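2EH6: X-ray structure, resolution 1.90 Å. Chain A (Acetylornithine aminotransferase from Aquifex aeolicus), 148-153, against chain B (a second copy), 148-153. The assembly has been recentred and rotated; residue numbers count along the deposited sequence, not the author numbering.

Chain A (148-153) EPLVPG
Chain B (148-153) EPLVPG

How do the two backbones run past each other? Both are loops without regular helix or strand, and they lie antiparallel, their end-to-end directions 168° apart. The register centres on Val151(A) and Val151(B), whose CA atoms are 4.6 Å apart; the CA of Pro149(A) is 6.4 Å from the CA of Pro152(B), and the reciprocal pair, Pro152(A) CA and Pro149(B) CA, repeats that 6.4 Å. Phi/psi run -62/156 at Glu148(A), -77/143 at Pro149(A), -88/-173 at Leu150(A), -71/132 at Val151(A), -69/154 at Pro152(A) and 102/10 at Gly153(A). Chain B follows closely: -60/154 at Glu148(B), -77/144 at Pro149(B), -90/-174 at Leu150(B), -72/128 at Val151(B), -67/151 at Pro152(B) and 108/-1 at Gly153(B). The peptide bonds before Pro149(A) and Pro149(B) are cis. At Gly153(A) and Gly153(B) the positive phi would jam a CB against the preceding carbonyl O, so the backbone itself calls for glycine.

What holds the two stretches together if no hydrogen bond crosses between them? Van der Waals packing does the work, covering 339 Å² summed over both sides. Proline has no amide hydrogen to donate. Carbonyl oxygens lie against carbon atoms of the partner. Leu150(A) O lies 3.3 Å from Pro152(B) CD, matched by Pro152(A) CD to Leu150(B) O at 3.2 Å. Likewise Pro149(A) O sits 3.3 Å from Val151(B) CG1, and Val151(A) CG1 is 3.4 Å from Pro149(B) O.

Which side chains meet at the centre? The valines do: Val151(A) CG2 touches Val151(B) CG2 at 3.7 Å, an apolar contact between methyls. Both side chains are t (chi1 178° in Val151(A), -176° in Val151(B)), and their CA-to-CB bonds point sideways to the opposing stretch.

How do the prolines complete the packing? The CA-to-CB bonds of all four point toward the partner, and hydrophobic ring carbons meet. Pro152(A) CG meets Pro152(B) CG at 3.9 Å; Pro149(A) CG lies 3.9 Å from Pro152(B) CB, and Pro152(A) CB is 4.0 Å from Pro149(B) CG. The rings of Pro149(A) and Pro149(B) are C-gamma endo, those of Pro152(A) and Pro152(B) C-gamma exo.

Where do the remaining side chains go? The CA-to-CB bonds of Leu150(A), Leu150(B), Glu148(A) and Glu148(B) point away. Leu150(A) and Leu150(B) are mt (chi1 -52° in each; chi2 176° and 172°). Glu148(A) has chi1 -50°, chi2 91°, chi3 -24° and Glu148(B) -56°, 96°, -19°; neither makes contact across the pair.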

# COMPACT_ATOMS: atom_id res chain seq x y z
N GLU A 148 9.51 4.41 18.06
CA GLU A 148 10.93 4.72 17.91
C GLU A 148 11.79 3.49 18.18
O GLU A 148 11.36 2.56 18.88
CB GLU A 148 11.33 5.86 18.87
CG GLU A 148 10.41 7.08 18.82
CD GLU A 148 9.25 7.01 19.81
OE1 GLU A 148 8.85 5.89 20.21
OE2 GLU A 148 8.72 8.08 20.17
N PRO A 149 13.02 3.46 17.63
CA PRO A 149 13.64 4.49 16.79
C PRO A 149 13.11 4.50 15.35
O PRO A 149 12.85 3.44 14.77
CB PRO A 149 15.11 4.13 16.84
CG PRO A 149 15.06 2.64 16.88
CD PRO A 149 13.97 2.37 17.90
N LEU A 150 12.98 5.69 14.80
CA LEU A 150 12.51 5.86 13.43
C LEU A 150 13.72 5.79 12.50
O LEU A 150 14.82 5.47 12.95
CB LEU A 150 11.84 7.23 13.28
CG LEU A 150 10.75 7.54 14.31
CD1 LEU A 150 10.24 8.95 14.10
CD2 LEU A 150 9.62 6.52 14.19
N VAL A 151 13.51 6.08 11.22
CA VAL A 151 14.62 6.07 10.28
C VAL A 151 15.44 7.30 10.65
O VAL A 151 14.90 8.39 10.83
CB VAL A 151 14.14 6.21 8.82
CG1 VAL A 151 15.35 6.25 7.89
CG2 VAL A 151 13.24 5.04 8.46
N PRO A 152 16.76 7.14 10.78
CA PRO A 152 17.62 8.28 11.14
C PRO A 152 17.72 9.31 10.03
O PRO A 152 17.56 8.98 8.86
CB PRO A 152 18.97 7.63 11.43
CG PRO A 152 18.64 6.19 11.73
CD PRO A 152 17.54 5.89 10.75
N GLY A 153 17.99 10.55 10.40
CA GLY A 153 18.18 11.59 9.41
C GLY A 153 17.07 12.56 9.11
O GLY A 153 17.18 13.32 8.15
N GLU B 148 20.39 3.22 2.93
CA GLU B 148 20.79 3.37 4.32
C GLU B 148 20.87 4.83 4.72
O GLU B 148 21.09 5.70 3.87
CB GLU B 148 22.15 2.69 4.55
CG GLU B 148 22.19 1.22 4.17
CD GLU B 148 22.74 0.98 2.77
OE1 GLU B 148 22.78 1.93 1.95
OE2 GLU B 148 23.13 -0.17 2.48
N PRO B 149 20.71 5.14 6.01
CA PRO B 149 20.45 4.22 7.13
C PRO B 149 19.02 3.70 7.20
O PRO B 149 18.07 4.42 6.92
CB PRO B 149 20.82 5.05 8.34
CG PRO B 149 20.36 6.41 7.93
CD PRO B 149 20.85 6.52 6.51
N LEU B 150 18.88 2.44 7.61
CA LEU B 150 17.57 1.80 7.75
C LEU B 150 17.07 2.02 9.17
O LEU B 150 17.68 2.76 9.94
CB LEU B 150 17.70 0.30 7.48
CG LEU B 150 18.38 -0.06 6.16
CD1 LEU B 150 18.63 -1.56 6.09
CD2 LEU B 150 17.51 0.40 5.00
N VAL B 151 15.94 1.41 9.51
CA VAL B 151 15.40 1.53 10.86
C VAL B 151 16.32 0.71 11.77
O VAL B 151 16.59 -0.46 11.50
CB VAL B 151 13.98 0.97 10.98
CG1 VAL B 151 13.45 1.23 12.39
CG2 VAL B 151 13.06 1.60 9.94
N PRO B 152 16.82 1.32 12.85
CA PRO B 152 17.72 0.63 13.78
C PRO B 152 17.04 -0.50 14.56
O PRO B 152 15.83 -0.45 14.80
CB PRO B 152 18.17 1.75 14.73
CG PRO B 152 17.98 3.01 13.92
CD PRO B 152 16.67 2.74 13.22
N GLY B 153 17.81 -1.51 14.93
CA GLY B 153 17.27 -2.61 15.72
C GLY B 153 17.06 -3.96 15.06
O GLY B 153 16.62 -4.89 15.73